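Local coordinates for HAD superfamily hydrolase (Brucella suis biovar 1, PDB 6NQ4), which probably acts as a phosphatase of the haloacid dehalogenase superfamily, with a Rossmann-like core that binds a metal ion and a probable cap domain, at residues D42-V47 and I184-G189; R118-G123 and R164-R169; R35-F40 and S230-S235; G105-D110 and R218-A223. All coordinates share one frame; numbering follows the deposited sequence. Where two conformers were deposited one is given.

Interaction 1 (D42-V47 and I184-G189); sequences DVWGVV and IMVERG. With NA (sodium ion), chain H; PO4 (phosphate ion), chain G.
Trp44 meets Val186 through the pyrrole part of its indole: methyl CG2 of Val186 comes obliquely to CD1 of Trp44, 3.4 Å away. With chi1 of Val186 at 69°, CG1 sits between the backbone N and the carbonyl carbon, and CG2, anti to N, is the methyl turned to the indole. The carboxylate of Glu187 adds a second close approach, its chain bending at chi2 (-93°) so that OE2 lies 3.2 Å from CA of Gly45. Segment 42-47 follows a central strand, 38-41, the place of the first conserved motif in haloacid dehalogenase enzymes. Asp42 OD2 and the carbonyl O of Trp44 bind the sodium ion, each at 2.4 Å, with Asp246, phosphate O1 and two waters as the other ligands. Trp44 N donates a nearly straight bond to phosphate O2 (162°). Segment 184-189 holds strand 185-188, which pairs antiparallel with strand 191-194. On the looser side, water adds to the direct contact: the carbonyl O of Glu187 lies at the edge of the indole, and one water accepts from Trp44 NE1 (3.1 Å), donates to that carbonyl (2.8 Å) and accepts from Arg188 NE. A second water, itself a sodium ligand, donates to Glu187 OE1 (2.9 Å).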
loop_
_atom_site.group_PDB
_atom_site.type_symbol
_atom_site.label_atom_id
_atom_site.label_comp_id
_atom_site.label_asym_id
_atom_site.label_seq_id
_atom_site.Cartn_x
_atom_site.Cartn_y
_atom_site.Cartn_z
ATOM N N ASP A 42 0.628 8.430 -1.884
ATOM C CA ASP A 42 1.304 7.406 -1.098
ATOM C C ASP A 42 1.522 7.884 0.344
ATOM O O ASP A 42 1.604 9.085 0.619
ATOM C CB ASP A 42 2.666 7.244 -1.785
ATOM C CG ASP A 42 3.423 6.047 -1.359
ATOM O OD1 ASP A 42 2.806 5.117 -0.814
ATOM O OD2 ASP A 42 4.653 6.044 -1.610
ATOM N N VAL A 43 1.636 6.930 1.272
ATOM C CA VAL A 43 1.851 7.252 2.687
ATOM C C VAL A 43 3.297 6.983 3.136
ATOM O O VAL A 43 4.064 7.928 3.379
ATOM C CB VAL A 43 0.809 6.562 3.600
ATOM C CG1 VAL A 43 1.111 6.851 5.082
ATOM C CG2 VAL A 43 -0.632 7.033 3.245
ATOM N N TRP A 44 3.702 5.715 3.242
ATOM C CA TRP A 44 5.059 5.429 3.722
ATOM C C TRP A 44 6.112 5.949 2.749
ATOM O O TRP A 44 6.055 5.696 1.541
ATOM C CB TRP A 44 5.250 3.934 3.937
ATOM C CG TRP A 44 4.931 3.495 5.327
ATOM C CD1 TRP A 44 5.823 3.263 6.339
ATOM C CD2 TRP A 44 3.643 3.265 5.869
ATOM N NE1 TRP A 44 5.168 2.863 7.464
ATOM C CE2 TRP A 44 3.821 2.846 7.207
ATOM C CE3 TRP A 44 2.346 3.333 5.341
ATOM C CZ2 TRP A 44 2.750 2.524 8.046
ATOM C CZ3 TRP A 44 1.275 3.015 6.172
ATOM C CH2 TRP A 44 1.484 2.612 7.509
ATOM N N GLY A 45 7.077 6.682 3.286
ATOM C CA GLY A 45 8.126 7.257 2.491
ATOM C C GLY A 45 7.800 8.599 1.901
ATOM O O GLY A 45 8.693 9.226 1.298
ATOM N N VAL A 46 6.552 9.052 2.025
ATOM C CA VAL A 46 6.118 10.304 1.415
ATOM C C VAL A 46 5.516 11.204 2.483
ATOM O O VAL A 46 5.884 12.379 2.591
ATOM C CB VAL A 46 5.139 10.040 0.253
ATOM C CG1 VAL A 46 4.536 11.358 -0.245
ATOM C CG2 VAL A 46 5.856 9.295 -0.888
ATOM N N VAL A 47 4.585 10.665 3.279
ATOM C CA VAL A 47 3.967 11.400 4.387
ATOM C C VAL A 47 4.671 11.116 5.713
ATOM O O VAL A 47 4.824 12.015 6.556
ATOM C CB VAL A 47 2.461 11.054 4.461
ATOM C CG1 VAL A 47 1.826 11.642 5.726
ATOM C CG2 VAL A 47 1.742 11.526 3.203
ATOM N N ILE A 184 7.457 -5.226 -1.118
ATOM C CA ILE A 184 8.475 -6.191 -0.705
ATOM C C ILE A 184 9.108 -5.775 0.617
ATOM O O ILE A 184 9.279 -6.593 1.530
ATOM C CB ILE A 184 9.536 -6.342 -1.807
ATOM C CG1 ILE A 184 8.883 -6.729 -3.132
ATOM C CG2 ILE A 184 10.649 -7.325 -1.360
ATOM C CD1 ILE A 184 8.032 -7.956 -3.041
ATOM N N MET A 185 9.483 -4.506 0.726
ATOM C CA MET A 185 10.008 -3.935 1.965
ATOM C C MET A 185 9.313 -2.611 2.206
ATOM O O MET A 185 8.672 -2.049 1.312
ATOM C CB MET A 185 11.529 -3.680 1.920
ATOM C CG MET A 185 12.342 -4.913 1.562
ATOM S SD MET A 185 14.086 -4.768 2.017
ATOM C CE MET A 185 13.975 -5.312 3.737
ATOM N N VAL A 186 9.446 -2.120 3.435
ATOM C CA VAL A 186 8.972 -0.795 3.814
ATOM C C VAL A 186 9.977 -0.198 4.781
ATOM O O VAL A 186 10.684 -0.914 5.497
ATOM C CB VAL A 186 7.556 -0.861 4.455
ATOM C CG1 VAL A 186 7.598 -1.535 5.821
ATOM C CG2 VAL A 186 6.893 0.527 4.547
ATOM N N GLU A 187 10.048 1.117 4.802
ATOM C CA GLU A 187 10.884 1.755 5.802
ATOM C C GLU A 187 10.177 1.786 7.154
ATOM O O GLU A 187 8.937 1.797 7.249
ATOM C CB GLU A 187 11.278 3.164 5.368
ATOM C CG GLU A 187 10.092 4.075 5.130
ATOM C CD GLU A 187 9.659 4.061 3.681
ATOM O OE1 GLU A 187 8.746 3.259 3.329
ATOM O OE2 GLU A 187 10.261 4.847 2.892
ATOM N N ARG A 188 10.972 1.770 8.200
ATOM C CA ARG A 188 10.490 1.989 9.561
ATOM C C ARG A 188 11.583 2.802 10.239
ATOM O O ARG A 188 12.597 2.249 10.686
ATOM C CB ARG A 188 10.221 0.679 10.292
ATOM C CG ARG A 188 9.414 0.892 11.583
ATOM C CD ARG A 188 9.010 -0.453 12.191
ATOM N NE ARG A 188 7.999 -1.115 11.376
ATOM C CZ ARG A 188 7.760 -2.422 11.400
ATOM N NH1 ARG A 188 8.456 -3.206 12.206
ATOM N NH2 ARG A 188 6.826 -2.941 10.619
ATOM N N GLY A 189 11.410 4.121 10.241
ATOM C CA GLY A 189 12.493 5.001 10.594
ATOM C C GLY A 189 13.680 4.680 9.710
ATOM O O GLY A 189 13.555 4.602 8.484
HETATM NA NA NA H . 6.117 4.460 -0.473
HETATM P P PO4 G . 2.894 2.636 0.969
HETATM O O1 PO4 G . 4.113 3.335 0.371
HETATM O O2 PO4 G . 2.215 3.532 1.990
HETATM O O3 PO4 G . 3.597 1.470 1.691
HETATM O O4 PO4 G . 1.995 2.095 -0.115
HETATM O O HOH W 1 7.006 1.016 9.068
HETATM O O HOH W 2 7.333 2.786 0.886
HETATM O O HOH W 3 5.591 2.969 -2.399
#

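Interaction 2 (R118-G123 and R164-R169)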
loop_
_atom_site.group_PDB
_atom_site.type_symbol
_atom_site.label_atom_id
_atom_site.label_comp_id
_atom_site.label_asym_id
_atom_site.label_seq_id
_atom_site.Cartn_x
_atom_site.Cartn_y
_atom_site.Cartn_z
ATOM N N ARG A 118 -11.969 -21.079 6.150
ATOM C CA ARG A 118 -11.005 -21.588 7.125
ATOM C C ARG A 118 -9.612 -21.134 6.698
ATOM O O ARG A 118 -9.036 -21.686 5.756
ATOM C CB ARG A 118 -11.093 -23.106 7.206
ATOM C CG ARG A 118 -12.459 -23.580 7.671
ATOM C CD ARG A 118 -12.611 -25.096 7.558
ATOM N NE ARG A 118 -11.704 -25.797 8.460
ATOM C CZ ARG A 118 -11.895 -25.912 9.772
ATOM N NH1 ARG A 118 -12.958 -25.365 10.345
ATOM N NH2 ARG A 118 -11.017 -26.574 10.517
ATOM N N ILE A 119 -9.073 -20.140 7.404
ATOM C CA ILE A 119 -7.916 -19.362 6.973
ATOM C C ILE A 119 -6.743 -19.590 7.913
ATOM O O ILE A 119 -6.909 -19.579 9.136
ATOM C CB ILE A 119 -8.280 -17.864 6.966
ATOM C CG1 ILE A 119 -9.269 -17.584 5.835
ATOM C CG2 ILE A 119 -7.003 -16.983 6.873
ATOM C CD1 ILE A 119 -9.932 -16.209 5.933
ATOM N N PHE A 120 -5.548 -19.769 7.333
ATOM C CA PHE A 120 -4.293 -19.727 8.069
ATOM C C PHE A 120 -3.691 -18.332 7.920
ATOM O O PHE A 120 -3.393 -17.891 6.798
ATOM C CB PHE A 120 -3.340 -20.789 7.524
ATOM C CG PHE A 120 -1.976 -20.771 8.145
ATOM C CD1 PHE A 120 -1.802 -20.989 9.511
ATOM C CD2 PHE A 120 -0.859 -20.539 7.359
ATOM C CE1 PHE A 120 -0.518 -20.989 10.066
ATOM C CE2 PHE A 120 0.419 -20.549 7.908
ATOM C CZ PHE A 120 0.586 -20.769 9.256
ATOM N N HIS A 121 -3.513 -17.646 9.046
ATOM C CA HIS A 121 -2.998 -16.280 9.074
ATOM C C HIS A 121 -1.475 -16.284 9.164
ATOM O O HIS A 121 -0.902 -16.947 10.039
ATOM C CB HIS A 121 -3.579 -15.562 10.299
ATOM C CG HIS A 121 -3.018 -14.194 10.542
ATOM N ND1 HIS A 121 -3.326 -13.106 9.750
ATOM C CD2 HIS A 121 -2.194 -13.731 11.516
ATOM C CE1 HIS A 121 -2.718 -12.032 10.227
ATOM N NE2 HIS A 121 -2.030 -12.382 11.301
ATOM N N ILE A 122 -0.829 -15.531 8.276
ATOM C CA ILE A 122 0.597 -15.241 8.378
ATOM C C ILE A 122 0.699 -13.735 8.575
ATOM O O ILE A 122 0.390 -12.958 7.664
ATOM C CB ILE A 122 1.388 -15.687 7.141
ATOM C CG1 ILE A 122 1.181 -17.177 6.857
ATOM C CG2 ILE A 122 2.882 -15.397 7.359
ATOM C CD1 ILE A 122 1.791 -17.630 5.528
ATOM N N GLY A 123 1.128 -13.322 9.756
ATOM C CA GLY A 123 1.253 -11.916 10.078
ATOM C C GLY A 123 1.200 -11.723 11.578
ATOM O O GLY A 123 1.012 -12.669 12.350
ATOM N N ARG A 164 10.697 -20.408 4.240
ATOM C CA ARG A 164 10.809 -21.297 3.084
ATOM C C ARG A 164 10.058 -22.605 3.310
ATOM O O ARG A 164 9.246 -23.017 2.474
ATOM C CB ARG A 164 12.285 -21.560 2.776
ATOM N N GLU A 165 10.294 -23.258 4.449
ATOM C CA GLU A 165 9.674 -24.558 4.695
ATOM C C GLU A 165 8.157 -24.449 4.790
ATOM O O GLU A 165 7.437 -25.277 4.222
ATOM C CB GLU A 165 10.242 -25.196 5.960
ATOM C CG GLU A 165 11.668 -25.730 5.810
ATOM C CD GLU A 165 12.094 -26.565 7.009
ATOM O OE1 GLU A 165 11.279 -27.389 7.486
ATOM O OE2 GLU A 165 13.236 -26.391 7.482
ATOM N N LEU A 166 7.656 -23.429 5.496
ATOM C CA LEU A 166 6.213 -23.220 5.615
ATOM C C LEU A 166 5.575 -22.973 4.249
ATOM O O LEU A 166 4.557 -23.586 3.907
ATOM C CB LEU A 166 5.946 -22.038 6.540
ATOM C CG LEU A 166 4.486 -21.581 6.634
ATOM C CD1 LEU A 166 3.582 -22.670 7.201
ATOM C CD2 LEU A 166 4.403 -20.298 7.483
ATOM N N LEU A 167 6.174 -22.088 3.443
ATOM C CA LEU A 167 5.614 -21.806 2.122
ATOM C C LEU A 167 5.624 -23.052 1.240
ATOM O O LEU A 167 4.673 -23.286 0.483
ATOM C CB LEU A 167 6.377 -20.662 1.463
ATOM C CG LEU A 167 6.257 -19.299 2.165
ATOM C CD1 LEU A 167 7.114 -18.262 1.439
ATOM C CD2 LEU A 167 4.797 -18.832 2.254
ATOM N N GLN A 168 6.678 -23.871 1.338
ATOM C CA GLN A 168 6.716 -25.121 0.584
ATOM C C GLN A 168 5.570 -26.039 0.976
ATOM O O GLN A 168 4.949 -26.671 0.110
ATOM C CB GLN A 168 8.050 -25.825 0.824
ATOM C CG GLN A 168 9.236 -25.146 0.170
ATOM C CD GLN A 168 10.567 -25.781 0.535
ATOM O OE1 GLN A 168 10.658 -26.607 1.448
ATOM N NE2 GLN A 168 11.612 -25.382 -0.172
ATOM N N ARG A 169 5.282 -26.139 2.284
ATOM C CA ARG A 169 4.196 -27.011 2.725
ATOM C C ARG A 169 2.860 -26.519 2.204
ATOM O O ARG A 169 2.035 -27.318 1.739
ATOM C CB ARG A 169 4.146 -27.101 4.248
ATOM C CG ARG A 169 5.250 -27.931 4.868
ATOM C CD ARG A 169 4.927 -28.276 6.318
ATOM N NE ARG A 169 4.712 -27.107 7.179
ATOM C CZ ARG A 169 5.678 -26.444 7.809
ATOM N NH1 ARG A 169 6.952 -26.808 7.672
ATOM N NH2 ARG A 169 5.374 -25.409 8.578
#
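Leu166 and Phe120 reach for each other from opposite directions, one from a helix and the other from a strand. Methyl CD1 of Leu166 is 3.9 Å from CE2 of Phe120 and only slightly farther from CZ, approaching the ring obliquely. Both side chains stretch across the gap with CG anti to the backbone N, at chi1 176° for Phe120 and 173° for Leu166. The other branch of the leucine, CD2, turns to the second strand residue on this face: CD1 of Ile122 lies 4.2 Å from it. Between these segments, then, CD1 of Leu166 meets the ring, while CD2 lies near both ring and isoleucine. Phe120 and Ile122 are two residues apart on strand 118-122 and therefore point to the same side of the parallel sheet that helix 164-172 covers, in what is probably the cap domain. The backbones stay well apart, with 10.1 Å between CA of Ile122 and CA of Leu166. Beyond the segments, Ile122 and Leu167 both pack on Phe177, and Arg169, whose guanidinium has CA of Leu166 over one face, forms a salt bridge with Glu141. Helix and strand are thus joined here by dispersion and burial of hydrocarbon, a purely apolar contact between the two segments, without a hydrogen bond or charge pair to give it direction.

Interaction 3 (R35-F40 and S230-S235)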
loop_
_atom_site.group_PDB
_atom_site.type_symbol
_atom_site.label_atom_id
_atom_site.label_comp_id
_atom_site.label_asym_id
_atom_site.label_seq_id
_atom_site.Cartn_x
_atom_site.Cartn_y
_atom_site.Cartn_z
ATOM N N ARG A 35 -4.292 21.870 -12.306
ATOM C CA ARG A 35 -4.769 20.983 -13.358
ATOM C C ARG A 35 -5.470 19.736 -12.833
ATOM O O ARG A 35 -5.934 18.924 -13.643
ATOM C CB ARG A 35 -3.617 20.590 -14.288
ATOM N N TYR A 36 -5.576 19.564 -11.509
ATOM C CA TYR A 36 -6.165 18.361 -10.925
ATOM C C TYR A 36 -7.254 18.697 -9.910
ATOM O O TYR A 36 -7.185 19.704 -9.197
ATOM C CB TYR A 36 -5.082 17.472 -10.266
ATOM C CG TYR A 36 -4.019 17.068 -11.258
ATOM C CD1 TYR A 36 -4.251 16.055 -12.174
ATOM C CD2 TYR A 36 -2.796 17.730 -11.301
ATOM C CE1 TYR A 36 -3.297 15.699 -13.098
ATOM C CE2 TYR A 36 -1.830 17.383 -12.234
ATOM C CZ TYR A 36 -2.090 16.367 -13.132
ATOM O OH TYR A 36 -1.139 16.010 -14.055
ATOM N N ASP A 37 -8.273 17.836 -9.854
ATOM C CA ASP A 37 -9.314 17.929 -8.839
ATOM C C ASP A 37 -9.091 16.977 -7.679
ATOM O O ASP A 37 -9.710 17.149 -6.623
ATOM C CB ASP A 37 -10.693 17.664 -9.451
ATOM C CG ASP A 37 -11.074 18.695 -10.503
ATOM O OD1 ASP A 37 -10.730 19.884 -10.335
ATOM O OD2 ASP A 37 -11.717 18.317 -11.503
ATOM N N ALA A 38 -8.217 15.990 -7.836
ATOM C CA ALA A 38 -7.972 15.049 -6.761
ATOM C C ALA A 38 -6.558 14.513 -6.867
ATOM O O ALA A 38 -5.936 14.546 -7.936
ATOM C CB ALA A 38 -8.950 13.882 -6.800
ATOM N N ILE A 39 -6.074 13.999 -5.738
ATOM C CA ILE A 39 -4.755 13.400 -5.632
ATOM C C ILE A 39 -4.909 12.056 -4.941
ATOM O O ILE A 39 -5.651 11.944 -3.959
ATOM C CB ILE A 39 -3.836 14.321 -4.801
ATOM C CG1 ILE A 39 -3.401 15.525 -5.634
ATOM C CG2 ILE A 39 -2.632 13.549 -4.247
ATOM C CD1 ILE A 39 -2.679 16.594 -4.816
ATOM N N PHE A 40 -4.228 11.031 -5.466
ATOM C CA PHE A 40 -4.037 9.755 -4.770
ATOM C C PHE A 40 -2.586 9.755 -4.298
ATOM O O PHE A 40 -1.669 9.638 -5.120
ATOM C CB PHE A 40 -4.263 8.556 -5.703
ATOM C CG PHE A 40 -5.693 8.357 -6.192
ATOM C CD1 PHE A 40 -6.753 9.133 -5.740
ATOM C CD2 PHE A 40 -5.951 7.367 -7.134
ATOM C CE1 PHE A 40 -8.057 8.916 -6.230
ATOM C CE2 PHE A 40 -7.231 7.141 -7.618
ATOM C CZ PHE A 40 -8.288 7.916 -7.166
ATOM N N SER A 230 -17.567 9.922 -4.395
ATOM C CA SER A 230 -18.532 10.171 -3.335
ATOM C C SER A 230 -18.281 11.520 -2.670
ATOM O O SER A 230 -19.227 12.273 -2.423
ATOM C CB SER A 230 -18.509 9.039 -2.311
ATOM O OG SER A 230 -19.508 9.264 -1.332
ATOM N N ILE A 231 -17.013 11.846 -2.391
ATOM C CA ILE A 231 -16.674 13.115 -1.750
ATOM C C ILE A 231 -17.054 14.294 -2.638
ATOM O O ILE A 231 -17.625 15.282 -2.168
ATOM C CB ILE A 231 -15.180 13.145 -1.371
ATOM C CG1 ILE A 231 -14.916 12.182 -0.216
ATOM C CG2 ILE A 231 -14.728 14.567 -1.009
ATOM C CD1 ILE A 231 -13.490 11.776 -0.109
ATOM N N ARG A 232 -16.769 14.200 -3.938
ATOM C CA ARG A 232 -16.962 15.336 -4.830
ATOM C C ARG A 232 -18.359 15.398 -5.434
ATOM O O ARG A 232 -18.716 16.419 -6.034
ATOM C CB ARG A 232 -15.867 15.369 -5.906
ATOM C CG ARG A 232 -14.462 15.593 -5.314
ATOM C CD ARG A 232 -13.397 15.833 -6.377
ATOM N NE ARG A 232 -13.567 17.127 -7.029
ATOM C CZ ARG A 232 -13.111 18.273 -6.534
ATOM N NH1 ARG A 232 -12.472 18.293 -5.369
ATOM N NH2 ARG A 232 -13.305 19.404 -7.201
ATOM N N GLY A 233 -19.159 14.350 -5.265
ATOM C CA GLY A 233 -20.556 14.393 -5.650
ATOM C C GLY A 233 -20.835 14.064 -7.094
ATOM O O GLY A 233 -21.943 14.346 -7.576
ATOM N N GLY A 234 -19.876 13.497 -7.806
ATOM C CA GLY A 234 -20.105 13.111 -9.181
ATOM C C GLY A 234 -18.882 12.423 -9.740
ATOM O O GLY A 234 -17.903 12.176 -9.031
ATOM N N SER A 235 -18.955 12.117 -11.029
ATOM C CA SER A 235 -17.851 11.442 -11.692
ATOM C C SER A 235 -16.618 12.337 -11.706
ATOM O O SER A 235 -16.713 13.557 -11.861
ATOM C CB SER A 235 -18.249 11.085 -13.125
ATOM O OG SER A 235 -19.299 10.129 -13.127
#
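The carbonyl O of Asp37 rests on one face of the guanidinium of Arg232, nearer its NH1 side than its middle. That oxygen is 3.2 Å from NH1 of Arg232, but the angle is too poor for a hydrogen bond. CB of Asp37 packs on the same group, 3.8 Å from CZ of Arg232. The carboxylate of Asp37 is almost parallel to the guanidinium, the planes differing by 3°, yet its OD1 is 4.1 Å from Arg232 NH2. OD1 stands off the guanidinium plane, so the two charges attract without a directed bond. The firmer polar bonds go elsewhere: NH1 of Arg232 donates to Thr70 OG1 and Gly68 O, while OD1 of Asp37 forms a salt bridge with Arg240. A bend at chi3 (70°) turns the end of the arginine, which leaves from the last turn of helix 218-232, just before Gly233 leaves helical geometry with positive phi. Asp37 immediately precedes strand 38-41. The contact therefore joins the start of a central strand to the end of a helix that flanks the parallel sheet and leads on to the adjacent strand 241-245, as in the Rossmann-like core of haloacid dehalogenase proteins.

Interaction 4 (G105-D110 and R218-A223)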
loop_
_atom_site.group_PDB
_atom_site.type_symbol
_atom_site.label_atom_id
_atom_site.label_comp_id
_atom_site.label_asym_id
_atom_site.label_seq_id
_atom_site.Cartn_x
_atom_site.Cartn_y
_atom_site.Cartn_z
ATOM N N GLY A 105 -5.237 -3.299 2.798
ATOM C CA GLY A 105 -6.057 -4.091 3.708
ATOM C C GLY A 105 -7.544 -3.926 3.440
ATOM O O GLY A 105 -8.302 -4.913 3.435
ATOM N N ASP A 106 -7.989 -2.678 3.217
ATOM C CA ASP A 106 -9.408 -2.429 2.950
ATOM C C ASP A 106 -9.901 -3.263 1.767
ATOM O O ASP A 106 -10.946 -3.921 1.840
ATOM C CB ASP A 106 -9.621 -0.957 2.595
ATOM C CG ASP A 106 -9.458 0.004 3.772
ATOM O OD1 ASP A 106 -9.689 -0.375 4.933
ATOM O OD2 ASP A 106 -9.139 1.190 3.502
ATOM N N VAL A 107 -9.195 -3.207 0.638
ATOM C CA VAL A 107 -9.668 -3.921 -0.544
ATOM C C VAL A 107 -9.359 -5.412 -0.485
ATOM O O VAL A 107 -10.061 -6.207 -1.119
ATOM C CB VAL A 107 -9.178 -3.277 -1.856
ATOM C CG1 VAL A 107 -9.866 -1.953 -2.081
ATOM C CG2 VAL A 107 -7.660 -3.134 -1.893
ATOM N N THR A 108 -8.342 -5.817 0.275
ATOM C CA THR A 108 -8.064 -7.240 0.441
ATOM C C THR A 108 -9.207 -7.946 1.160
ATOM O O THR A 108 -9.428 -9.143 0.943
ATOM C CB THR A 108 -6.726 -7.420 1.172
ATOM O OG1 THR A 108 -5.674 -6.838 0.391
ATOM C CG2 THR A 108 -6.380 -8.883 1.366
ATOM N N ARG A 109 -9.956 -7.219 1.997
ATOM C CA ARG A 109 -11.097 -7.821 2.682
ATOM C C ARG A 109 -12.088 -8.428 1.699
ATOM O O ARG A 109 -12.700 -9.457 1.998
ATOM C CB ARG A 109 -11.776 -6.794 3.581
ATOM C CG ARG A 109 -10.984 -6.518 4.834
ATOM C CD ARG A 109 -11.495 -5.291 5.567
ATOM N NE ARG A 109 -12.909 -5.337 5.910
ATOM C CZ ARG A 109 -13.392 -5.852 7.041
ATOM N NH1 ARG A 109 -12.569 -6.403 7.921
ATOM N NH2 ARG A 109 -14.704 -5.829 7.297
ATOM N N ASP A 110 -12.228 -7.841 0.511
ATOM C CA ASP A 110 -13.116 -8.430 -0.486
ATOM C C ASP A 110 -12.600 -9.792 -0.970
ATOM O O ASP A 110 -13.385 -10.728 -1.165
ATOM C CB ASP A 110 -13.340 -7.441 -1.636
ATOM C CG ASP A 110 -13.949 -6.124 -1.162
ATOM O OD1 ASP A 110 -14.813 -6.154 -0.260
ATOM O OD2 ASP A 110 -13.554 -5.056 -1.677
ATOM N N ARG A 218 -5.553 -3.031 -9.843
ATOM C CA ARG A 218 -6.667 -2.106 -10.023
ATOM C C ARG A 218 -7.595 -1.955 -8.819
ATOM O O ARG A 218 -8.111 -0.842 -8.627
ATOM C CB ARG A 218 -7.453 -2.467 -11.287
ATOM C CG ARG A 218 -8.455 -1.398 -11.667
ATOM C CD ARG A 218 -9.275 -1.818 -12.850
ATOM N NE ARG A 218 -8.446 -1.996 -14.025
ATOM C CZ ARG A 218 -8.775 -2.774 -15.050
ATOM N NH1 ARG A 218 -9.916 -3.450 -15.034
ATOM N NH2 ARG A 218 -7.959 -2.888 -16.086
ATOM N N PRO A 219 -7.878 -2.994 -8.001
ATOM C CA PRO A 219 -8.934 -2.813 -6.981
ATOM C C PRO A 219 -8.714 -1.643 -6.043
ATOM O O PRO A 219 -9.674 -0.933 -5.712
ATOM C CB PRO A 219 -8.961 -4.157 -6.251
ATOM C CG PRO A 219 -8.562 -5.135 -7.315
ATOM C CD PRO A 219 -7.470 -4.410 -8.085
ATOM N N ILE A 220 -7.479 -1.395 -5.615
ATOM C CA ILE A 220 -7.271 -0.281 -4.696
ATOM C C ILE A 220 -7.530 1.055 -5.386
ATOM O O ILE A 220 -8.054 1.992 -4.758
ATOM C CB ILE A 220 -5.870 -0.370 -4.050
ATOM C CG1 ILE A 220 -5.793 0.541 -2.814
ATOM C CG2 ILE A 220 -4.750 -0.073 -5.061
ATOM C CD1 ILE A 220 -4.495 0.382 -2.032
ATOM N N TYR A 221 -7.216 1.156 -6.687
ATOM C CA TYR A 221 -7.478 2.387 -7.434
ATOM C C TYR A 221 -8.965 2.601 -7.624
ATOM O O TYR A 221 -9.441 3.734 -7.524
ATOM C CB TYR A 221 -6.733 2.380 -8.779
ATOM C CG TYR A 221 -5.255 2.540 -8.552
ATOM C CD1 TYR A 221 -4.698 3.802 -8.357
ATOM C CD2 TYR A 221 -4.430 1.431 -8.417
ATOM C CE1 TYR A 221 -3.344 3.956 -8.085
ATOM C CE2 TYR A 221 -3.100 1.574 -8.126
ATOM C CZ TYR A 221 -2.557 2.839 -7.963
ATOM O OH TYR A 221 -1.215 2.995 -7.666
ATOM N N GLU A 222 -9.716 1.530 -7.890
ATOM C CA GLU A 222 -11.162 1.673 -8.013
ATOM C C GLU A 222 -11.780 2.106 -6.690
ATOM O O GLU A 222 -12.727 2.904 -6.666
ATOM C CB GLU A 222 -11.774 0.371 -8.534
ATOM C CG GLU A 222 -11.485 0.137 -10.018
ATOM C CD GLU A 222 -11.937 -1.221 -10.518
ATOM O OE1 GLU A 222 -12.101 -2.144 -9.693
ATOM O OE2 GLU A 222 -12.128 -1.362 -11.747
ATOM N N ALA A 223 -11.242 1.607 -5.570
ATOM C CA ALA A 223 -11.746 2.027 -4.268
ATOM C C ALA A 223 -11.421 3.491 -3.999
ATOM O O ALA A 223 -12.264 4.241 -3.488
ATOM C CB ALA A 223 -11.178 1.131 -3.173
#
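Helices 105-110 and 218-223 cross steeply, their N-to-C directions 112° apart and their axes approaching to 9.3 Å. Both belong to the Rossmann-like core: helix 104-114 starts directly after 100-103, one of the edge strands, and helix 218-232 lies against the parallel sheet, where Ile220 and Ala223 also touch Val102 of that strand. The backbones come closest at Val107 and Ile220, whose CA atoms are 6.0 Å apart. Nearly all of the meeting surface on the first helix is supplied by Val107, whose methyls span Pro219, Ile220 and Ala223 of the second. CG2 goes to Ile220, 3.9 Å from its CB, and the two side chains cross at about a right angle. With chi1 of Val107 at -70°, CG1 lies anti to the carbonyl carbon and is directed to Pro219 and Ala223. It sits 3.8 Å from the carbonyl O of Pro219, an oxygen already used within the helix as acceptor for Ala223 N. The contact is apolar and buried at its centre, and lacks any hydrogen bond across the helices. Packing is tightest where CG1 of Val107 meets CB of Ala223, 3.5 Å apart.

How the interactions relate
From the N terminus, interaction 3 opens first, at 35-40, and closes last, at 230-235, enclosing the other three. Interaction 1 begins next, at 42-47, and returns at 184-189. Interaction 4 starts within that loop, at 105-110, but ends beyond it, at 218-223, so the two cross. Interaction 2, from 118-123 to 164-169, is the shortest loop and nests inside all the others. Interactions 3 and 4 share helix 218-232 and touch through Phe40 CD2 and Tyr221 CD1, 4.0 Å apart, both tying that helix into the core. Interaction 2 packs helix 164-172 on the second parallel sheet, its centre about 40 Å from that of interaction 3, while interaction 1 joins the metal-site loop to the hairpin.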